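Local structure of putative acetyltransferase Ta0821 (Thermoplasma acidophilum DSM 1728, 3C26) at residues Tyr149-Gly154 / Ile239-Arg244; Val143-Ile148 / Ala256-Val261. The protein probably transfers an acyl group, most likely acetyl from acetyl-CoA as in other GNAT-family enzymes, to an acceptor that is not known. All blocks are in the same frame, centred on the assembly; numbering follows the deposited sequence.

Strand 141-153 shows how one long strand can serve two neighbours. Its first half pairs with strand 258-265 in interaction 2, its second half with strand 237-243 in interaction 1, and the two contacts lie about 13 Å apart, centre to centre. Along the chain interaction 1 is nested within interaction 2. The closing strand 258-265 slots between 119-125 and 141-153, as the last strand of the GNAT fold usually does. The chain between 153 and 258 adds further strands on the other side of 141-153, which thus joins the GNAT core to the added part. A probable hydrogen bond from Val243 N to Pro147 O and the Arg244-Glu144 salt bridge tie the contacts together.

Interaction 1. Residues Tyr149-Gly154 / Ile239-Arg244; sequences YTFQGG and ITFYVR
Phe151 and Phe241 meet diagonally across two antiparallel strands, two residues off the backbone pairing, which sets Phe151 against Ile239 and Phe241 against Tyr149. CD2 of Phe151 comes to the edge of the Phe241 ring, 3.7 Å from its CE1 and equally near its CD1. The planes stand at 84° and the side chains cross at about a right angle, the centroids 5.7 Å apart. In Phe151, chi1 of -68° sets CG anti to the carbonyl carbon, on the Tyr149 side of CB, and from there CD2 and CE2 come to the CD1-CE1 side of Phe241.

The same diagonal recurs two residues further along each strand. Tyr149 CD1 rests 3.8 Å from Val243 CG2, the methyl anti to its own carbonyl carbon, and these side chains also cross at about a right angle; CE1 of the tyrosine touches the same methyl. Such diagonals suit twisted antiparallel strands, and here the pairing joins strand 141-153 of the GNAT fold to strand 237-243, part of the long insertion before the closing strand 258-265. Tyr149 N gives a 2.9 Å hydrogen bond to Phe241 O, and Phe241 N returns one to Tyr149 O. Phe151 N reaches Ile239 O at 2.7 Å, whereas the return bond from Ile239 N to Phe151 O stretches to 3.2 Å, its donor tilted 30° from the carbonyl plane.

Thr150 and Thr240 form the non-hydrogen-bonded pair on the other face. Their side chains lie alongside each other and point the same way, with Thr150 OG1 3.7 Å from Thr240 CG2.

On the aromatic face, helix 225-232 supplies Phe228, Ile229 and Tyr232 against Phe241, and Ile229 also touches Phe151. Gln152 NE2 bonds to Leu251 O of the second subunit, and Phe151 packs on Tyr253 of that subunit.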
ATOM      1  N   TYR A 149       0.435   9.473  -5.429  1.00 24.18           N
ATOM      2  CA  TYR A 149       0.186  10.359  -4.275  1.00 24.08           C
ATOM      3  C   TYR A 149      -1.242  10.762  -4.282  1.00 23.45           C
ATOM      4  O   TYR A 149      -1.695  11.410  -5.214  1.00 23.30           O
ATOM      5  CB  TYR A 149       1.046  11.633  -4.363  1.00 25.25           C
ATOM      6  CG  TYR A 149       2.495  11.323  -4.554  1.00 25.79           C
ATOM      7  CD1 TYR A 149       2.992  10.994  -5.809  1.00 27.89           C
ATOM      8  CD2 TYR A 149       3.368  11.271  -3.456  1.00 28.98           C
ATOM      9  CE1 TYR A 149       4.340  10.653  -5.989  1.00 26.53           C
ATOM     10  CE2 TYR A 149       4.674  10.929  -3.622  1.00 28.91           C
ATOM     11  CZ  TYR A 149       5.168  10.642  -4.905  1.00 29.91           C
ATOM     12  OH  TYR A 149       6.496  10.285  -5.060  1.00 30.69           O
ATOM     13  N   THR A 150      -1.968  10.357  -3.245  1.00 23.58           N
ATOM     14  CA  THR A 150      -3.387  10.626  -3.150  1.00 24.17           C
ATOM     15  C   THR A 150      -3.659  11.639  -2.070  1.00 24.93           C
ATOM     16  O   THR A 150      -3.146  11.555  -0.962  1.00 23.29           O
ATOM     17  CB  THR A 150      -4.264   9.351  -2.898  1.00 24.68           C
ATOM     18  OG1 THR A 150      -4.037   8.348  -3.896  1.00 24.58           O
ATOM     19  CG2 THR A 150      -5.750   9.702  -2.946  1.00 22.21           C
ATOM     20  N   PHE A 151      -4.497  12.600  -2.425  1.00 26.76           N
ATOM     21  CA  PHE A 151      -4.840  13.722  -1.563  1.00 27.93           C
ATOM     22  C   PHE A 151      -6.317  13.856  -1.387  1.00 30.32           C
ATOM     23  O   PHE A 151      -7.131  13.462  -2.232  1.00 30.55           O
ATOM     24  CB  PHE A 151      -4.260  15.033  -2.114  1.00 27.96           C
ATOM     25  CG  PHE A 151      -2.764  15.091  -2.045  1.00 26.34           C
ATOM     26  CD1 PHE A 151      -2.137  15.564  -0.922  1.00 25.33           C
ATOM     27  CD2 PHE A 151      -1.988  14.596  -3.081  1.00 24.93           C
ATOM     28  CE1 PHE A 151      -0.749  15.561  -0.830  1.00 26.33           C
ATOM     29  CE2 PHE A 151      -0.579  14.580  -2.998  1.00 26.03           C
ATOM     30  CZ  PHE A 151       0.027  15.068  -1.889  1.00 25.18           C
ATOM     31  N   GLN A 152      -6.673  14.397  -0.243  1.00 33.46           N
ATOM     32  CA  GLN A 152      -8.071  14.647   0.012  1.00 36.21           C
ATOM     33  C   GLN A 152      -8.214  16.102  -0.136  1.00 39.00           C
ATOM     34  O   GLN A 152      -7.853  16.877   0.751  1.00 38.75           O
ATOM     35  CB  GLN A 152      -8.619  14.102   1.328  1.00 36.28           C
ATOM     36  CG  GLN A 152      -7.721  14.100   2.509  1.00 36.52           C
ATOM     37  CD  GLN A 152      -8.264  13.186   3.604  1.00 37.00           C
ATOM     38  OE1 GLN A 152      -9.091  12.325   3.345  1.00 37.35           O
ATOM     39  NE2 GLN A 152      -7.778  13.353   4.807  1.00 36.56           N
ATOM     40  N   GLY A 153      -8.652  16.407  -1.363  1.00 42.60           N
ATOM     41  CA  GLY A 153      -8.899  17.755  -1.891  1.00 44.68           C
ATOM     42  C   GLY A 153     -10.126  18.398  -1.264  1.00 47.22           C
ATOM     43  O   GLY A 153     -11.265  17.868  -1.335  1.00 47.92           O
ATOM     44  N   GLY A 154      -9.876  19.565  -0.671  1.00 48.81           N
ATOM     45  CA  GLY A 154     -10.883  20.296   0.089  1.00 50.17           C
ATOM     46  C   GLY A 154     -11.501  21.560  -0.477  1.00 51.15           C
ATOM     47  O   GLY A 154     -12.710  21.765  -0.335  1.00 52.38           O
ATOM     48  N   ILE A 239      -7.985  13.764  -5.285  1.00 22.92           N
ATOM     49  CA  ILE A 239      -6.907  14.267  -6.158  1.00 22.08           C
ATOM     50  C   ILE A 239      -5.713  13.338  -6.086  1.00 21.86           C
ATOM     51  O   ILE A 239      -5.097  13.174  -5.029  1.00 22.87           O
ATOM     52  CB  ILE A 239      -6.441  15.725  -5.824  1.00 22.19           C
ATOM     53  CG1 ILE A 239      -7.634  16.657  -5.697  1.00 21.07           C
ATOM     54  CG2 ILE A 239      -5.506  16.250  -6.910  1.00 21.62           C
ATOM     55  CD1 ILE A 239      -8.607  16.584  -6.886  1.00 20.81           C
ATOM     56  N   THR A 240      -5.396  12.743  -7.232  1.00 21.30           N
ATOM     57  CA  THR A 240      -4.327  11.740  -7.353  1.00 20.68           C
ATOM     58  C   THR A 240      -3.312  12.123  -8.424  1.00 21.23           C
ATOM     59  O   THR A 240      -3.638  12.375  -9.615  1.00 20.53           O
ATOM     60  CB  THR A 240      -4.887  10.307  -7.697  1.00 20.34           C
ATOM     61  OG1 THR A 240      -6.054   9.988  -6.886  1.00 22.17           O
ATOM     62  CG2 THR A 240      -3.809   9.207  -7.534  1.00 19.42           C
ATOM     63  N   PHE A 241      -2.070  12.155  -7.963  1.00 21.98           N
ATOM     64  CA  PHE A 241      -0.927  12.430  -8.814  1.00 22.47           C
ATOM     65  C   PHE A 241      -0.162  11.178  -9.034  1.00 23.12           C
ATOM     66  O   PHE A 241       0.196  10.478  -8.095  1.00 22.11           O
ATOM     67  CB  PHE A 241       0.020  13.437  -8.181  1.00 22.82           C
ATOM     68  CG  PHE A 241      -0.609  14.766  -7.896  1.00 22.62           C
ATOM     69  CD1 PHE A 241      -1.328  14.959  -6.724  1.00 23.37           C
ATOM     70  CD2 PHE A 241      -0.507  15.825  -8.798  1.00 20.10           C
ATOM     71  CE1 PHE A 241      -1.907  16.162  -6.446  1.00 21.56           C
ATOM     72  CE2 PHE A 241      -1.098  17.047  -8.507  1.00 17.82           C
ATOM     73  CZ  PHE A 241      -1.780  17.219  -7.341  1.00 19.51           C
ATOM     74  N   TYR A 242       0.065  10.923 -10.325  1.00 23.05           N
ATOM     75  CA  TYR A 242       0.937   9.854 -10.793  1.00 22.65           C
ATOM     76  C   TYR A 242       2.156  10.579 -11.303  1.00 21.88           C
ATOM     77  O   TYR A 242       2.096  11.277 -12.298  1.00 22.10           O
ATOM     78  CB  TYR A 242       0.261   9.055 -11.881  1.00 22.25           C
ATOM     79  CG  TYR A 242      -0.998   8.321 -11.446  1.00 20.74           C
ATOM     80  CD1 TYR A 242      -2.238   8.938 -11.441  1.00 17.48           C
ATOM     81  CD2 TYR A 242      -0.937   7.005 -11.091  1.00 19.20           C
ATOM     82  CE1 TYR A 242      -3.362   8.257 -11.100  1.00 20.18           C
ATOM     83  CE2 TYR A 242      -2.065   6.297 -10.752  1.00 20.47           C
ATOM     84  CZ  TYR A 242      -3.276   6.926 -10.741  1.00 19.06           C
ATOM     85  OH  TYR A 242      -4.378   6.210 -10.334  1.00 20.05           O
ATOM     86  N   VAL A 243       3.247  10.449 -10.570  1.00 21.59           N
ATOM     87  CA  VAL A 243       4.458  11.242 -10.809  1.00 21.15           C
ATOM     88  C   VAL A 243       5.615  10.398 -11.290  1.00 21.48           C
ATOM     89  O   VAL A 243       5.897   9.375 -10.738  1.00 19.99           O
ATOM     90  CB  VAL A 243       4.868  12.032  -9.538  1.00 21.67           C
ATOM     91  CG1 VAL A 243       6.047  12.959  -9.823  1.00 19.72           C
ATOM     92  CG2 VAL A 243       3.705  12.866  -9.021  1.00 19.72           C
ATOM     93  N   ARG A 244       6.242  10.832 -12.379  1.00 20.87           N
ATOM     94  CA  ARG A 244       7.320  10.077 -12.950  1.00 21.63           C
ATOM     95  C   ARG A 244       8.409   9.882 -11.896  1.00 21.71           C
ATOM     96  O   ARG A 244       8.796  10.807 -11.201  1.00 21.87           O
ATOM     97  CB  ARG A 244       7.864  10.722 -14.243  1.00 21.57           C
ATOM     98  CG  ARG A 244       8.890   9.801 -14.965  1.00 22.05           C
ATOM     99  CD  ARG A 244       9.682  10.533 -16.010  1.00 24.01           C
ATOM    100  NE  ARG A 244       8.879  11.127 -17.075  1.00 22.10           N
ATOM    101  CZ  ARG A 244       8.516  10.530 -18.206  1.00 22.12           C
ATOM    102  NH1 ARG A 244       8.802   9.279 -18.443  1.00 22.57           N
ATOM    103  NH2 ARG A 244       7.824  11.207 -19.092  1.00 22.45           N
TER

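Interaction 2. Residues Val143-Ile148 / Ala256-Val261; sequences VEEYPI and ASSLTV. With EDO (1,2-ethanediol), chain H; EDO (1,2-ethanediol), chain F.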
ATOM      1  N   VAL A 143       9.797  -0.450 -17.989  1.00 23.96           N
ATOM      2  CA  VAL A 143      10.517   0.653 -18.635  1.00 23.24           C
ATOM      3  C   VAL A 143      10.323   1.983 -17.916  1.00 23.51           C
ATOM      4  O   VAL A 143      11.092   2.938 -18.099  1.00 22.62           O
ATOM      5  CB  VAL A 143      10.103   0.807 -20.159  1.00 23.81           C
ATOM      6  CG1 VAL A 143      10.455  -0.447 -20.966  1.00 23.62           C
ATOM      7  CG2 VAL A 143       8.598   1.128 -20.315  1.00 22.41           C
ATOM      8  N   GLU A 144       9.272   2.074 -17.123  1.00 22.23           N
ATOM      9  CA  GLU A 144       9.038   3.299 -16.364  1.00 22.26           C
ATOM     10  C   GLU A 144       8.182   3.065 -15.121  1.00 22.39           C
ATOM     11  O   GLU A 144       7.524   2.028 -14.972  1.00 21.28           O
ATOM     12  CB  GLU A 144       8.467   4.400 -17.299  1.00 20.82           C
ATOM     13  CG  GLU A 144       8.372   5.876 -16.737  1.00 22.86           C
ATOM     14  CD  GLU A 144       9.648   6.445 -16.132  1.00 24.11           C
ATOM     15  OE1 GLU A 144       9.997   6.164 -14.952  1.00 26.36           O
ATOM     16  OE2 GLU A 144      10.352   7.172 -16.862  1.00 26.62           O
ATOM     17  N   GLU A 145       8.160   4.060 -14.242  1.00 22.55           N
ATOM     18  CA  GLU A 145       7.365   3.931 -13.026  1.00 23.26           C
ATOM     19  C   GLU A 145       6.883   5.289 -12.536  1.00 22.87           C
ATOM     20  O   GLU A 145       7.634   6.272 -12.578  1.00 22.76           O
ATOM     21  CB  GLU A 145       8.242   3.198 -11.983  1.00 24.42           C
ATOM     22  CG  GLU A 145       7.985   3.487 -10.576  1.00 27.48           C
ATOM     23  CD  GLU A 145       8.659   2.483  -9.659  1.00 29.75           C
ATOM     24  OE1 GLU A 145       9.910   2.367  -9.645  1.00 35.65           O
ATOM     25  OE2 GLU A 145       7.929   1.801  -8.955  1.00 32.63           O
ATOM     26  N   TYR A 146       5.618   5.327 -12.097  1.00 22.51           N
ATOM     27  CA  TYR A 146       4.944   6.546 -11.599  1.00 22.08           C
ATOM     28  C   TYR A 146       4.400   6.370 -10.185  1.00 22.14           C
ATOM     29  O   TYR A 146       3.256   5.930 -10.004  1.00 22.20           O
ATOM     30  CB  TYR A 146       3.762   6.982 -12.499  1.00 21.81           C
ATOM     31  CG  TYR A 146       4.179   7.569 -13.814  1.00 22.92           C
ATOM     32  CD1 TYR A 146       4.798   6.782 -14.779  1.00 22.91           C
ATOM     33  CD2 TYR A 146       3.963   8.908 -14.105  1.00 21.77           C
ATOM     34  CE1 TYR A 146       5.221   7.322 -15.994  1.00 24.17           C
ATOM     35  CE2 TYR A 146       4.371   9.463 -15.329  1.00 22.95           C
ATOM     36  CZ  TYR A 146       4.995   8.661 -16.260  1.00 24.05           C
ATOM     37  OH  TYR A 146       5.378   9.191 -17.451  1.00 24.09           O
ATOM     38  N   PRO A 147       5.206   6.721  -9.168  1.00 22.50           N
ATOM     39  CA  PRO A 147       4.721   6.695  -7.801  1.00 22.21           C
ATOM     40  C   PRO A 147       3.419   7.474  -7.672  1.00 22.24           C
ATOM     41  O   PRO A 147       3.221   8.467  -8.352  1.00 20.97           O
ATOM     42  CB  PRO A 147       5.840   7.383  -7.019  1.00 22.79           C
ATOM     43  CG  PRO A 147       6.998   7.199  -7.762  1.00 23.54           C
ATOM     44  CD  PRO A 147       6.624   7.103  -9.223  1.00 22.54           C
ATOM     45  N   ILE A 148       2.534   6.980  -6.811  1.00 22.40           N
ATOM     46  CA  ILE A 148       1.161   7.506  -6.656  1.00 22.52           C
ATOM     47  C   ILE A 148       0.947   8.257  -5.344  1.00 23.53           C
ATOM     48  O   ILE A 148       1.231   7.739  -4.297  1.00 24.95           O
ATOM     49  CB  ILE A 148       0.169   6.356  -6.665  1.00 22.50           C
ATOM     50  CG1 ILE A 148       0.204   5.575  -8.001  1.00 22.90           C
ATOM     51  CG2 ILE A 148      -1.251   6.889  -6.408  1.00 20.62           C
ATOM     52  CD1 ILE A 148      -0.607   4.237  -7.993  1.00 22.21           C
ATOM     53  N   ALA A 256       3.545   4.593  -1.088  1.00 28.75           N
ATOM     54  CA  ALA A 256       3.486   3.186  -0.778  1.00 27.63           C
ATOM     55  C   ALA A 256       3.413   2.390  -2.057  1.00 27.40           C
ATOM     56  O   ALA A 256       3.793   1.225  -2.099  1.00 27.77           O
ATOM     57  CB  ALA A 256       2.296   2.880   0.078  1.00 28.33           C
ATOM     58  N   SER A 257       2.997   3.029  -3.126  1.00 25.94           N
ATOM     59  CA  SER A 257       2.896   2.299  -4.351  1.00 26.13           C
ATOM     60  C   SER A 257       3.058   3.146  -5.587  1.00 24.65           C
ATOM     61  O   SER A 257       3.101   4.353  -5.529  1.00 22.28           O
ATOM     62  CB  SER A 257       1.557   1.558  -4.409  1.00 27.42           C
ATOM     63  OG  SER A 257       0.494   2.453  -4.685  1.00 30.35           O
ATOM     64  N   SER A 258       3.157   2.447  -6.697  1.00 23.24           N
ATOM     65  CA  SER A 258       3.374   3.071  -7.992  1.00 24.22           C
ATOM     66  C   SER A 258       2.651   2.380  -9.148  1.00 23.78           C
ATOM     67  O   SER A 258       2.198   1.227  -9.057  1.00 22.76           O
ATOM     68  CB  SER A 258       4.876   3.178  -8.318  1.00 24.46           C
ATOM     69  OG  SER A 258       5.482   1.966  -8.739  1.00 26.04           O
ATOM     70  N   LEU A 259       2.489   3.157 -10.203  1.00 23.05           N
ATOM     71  CA  LEU A 259       1.996   2.642 -11.487  1.00 22.88           C
ATOM     72  C   LEU A 259       3.189   2.414 -12.399  1.00 22.98           C
ATOM     73  O   LEU A 259       3.853   3.339 -12.852  1.00 23.12           O
ATOM     74  CB  LEU A 259       0.996   3.582 -12.164  1.00 23.08           C
ATOM     75  CG  LEU A 259       0.292   2.936 -13.369  1.00 23.00           C
ATOM     76  CD1 LEU A 259      -0.602   1.789 -12.880  1.00 18.53           C
ATOM     77  CD2 LEU A 259      -0.508   3.958 -14.148  1.00 22.20           C
ATOM     78  N   THR A 260       3.430   1.156 -12.691  1.00 22.20           N
ATOM     79  CA  THR A 260       4.576   0.767 -13.481  1.00 21.69           C
ATOM     80  C   THR A 260       4.185   0.502 -14.904  1.00 21.44           C
ATOM     81  O   THR A 260       3.056   0.085 -15.174  1.00 20.29           O
ATOM     82  CB  THR A 260       5.253  -0.516 -12.877  1.00 22.55           C
ATOM     83  OG1 THR A 260       4.424  -1.668 -13.079  1.00 22.61           O
ATOM     84  CG2 THR A 260       5.559  -0.337 -11.363  1.00 22.92           C
ATOM     85  N   VAL A 261       5.142   0.778 -15.793  1.00 20.21           N
ATOM     86  CA  VAL A 261       5.021   0.547 -17.246  1.00 20.55           C
ATOM     87  C   VAL A 261       5.983  -0.535 -17.744  1.00 19.57           C
ATOM     88  O   VAL A 261       7.202  -0.483 -17.578  1.00 20.23           O
ATOM     89  CB  VAL A 261       5.218   1.878 -18.080  1.00 20.42           C
ATOM     90  CG1 VAL A 261       4.947   1.660 -19.590  1.00 19.37           C
ATOM     91  CG2 VAL A 261       4.373   2.971 -17.509  1.00 21.60           C
TER
HETATM   92  C1  EDO H 272       3.704  -1.783  -1.958  1.00 43.64           C
HETATM   93  O1  EDO H 272       2.443  -1.094  -1.991  1.00 43.81           O
HETATM   94  C2  EDO H 272       4.008  -2.355  -3.329  1.00 42.66           C
HETATM   95  O2  EDO H 272       4.308  -1.210  -4.096  1.00 41.66           O
HETATM   96  C1  EDO F 270       8.313   3.831  -5.251  1.00 43.72           C
HETATM   97  O1  EDO F 270       8.555   3.801  -6.673  1.00 43.68           O
HETATM   98  C2  EDO F 270       6.906   3.356  -4.873  1.00 42.87           C
HETATM   99  O2  EDO F 270       6.891   1.946  -4.613  1.00 42.22           O
HETATM  100  O   HOH W   1       1.164   5.219  -3.050  1.00 31.30           O
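Glu145 and Ser258 are brought together by two contrasting torsions: CG of the glutamate lies anti to its backbone N (chi1 152°), with the chain extended beyond, while OG of the serine is held between its own N and carbonyl carbon (chi1 77°). The hydroxyl then donates a very short 2.5 Å hydrogen bond to Glu145 OE2. This bond runs diagonally, because the backbone pairs Glu145 with Thr260 and Ser258 with Pro147. The same OE2 also accepts a weak bond, 3.1 Å long, from O1 of an ethanediol. An alanine in place of Glu145 would probably leave Ser258 OG without its carboxylate partner and free to turn.

Glu144, on the other face, starts with CG anti to its backbone N as well, but its chain is bent rather than extended. The bend at chi2 (52°) turns CD back along the chain, and OE1 accepts a 2.9 Å hydrogen bond from Glu145 N on its anti lone pair. Here strand 141-153 makes a classic beta bulge: Val143 and Glu144 both face Val261, whose O receives Val143 N at 2.6 Å and Glu144 N only weakly at 3.3 Å. At the opposite end of the contact Ile148 N bonds to Ser257 O at 3.0 Å, and a water takes over the pairing, accepting from Ser257 N at 2.9 Å and donating to Ile148 O.

On the face of Glu145 and Pro147, helix 245-248 contributes Lys245 to both residues and Ala248 to the proline. Tyr242 of strand 237-243 touches Tyr146, Ile148 and Leu259, while Thr260 OG1 bonds to Val124 O of strand 119-125, on the far side of strand 258-265.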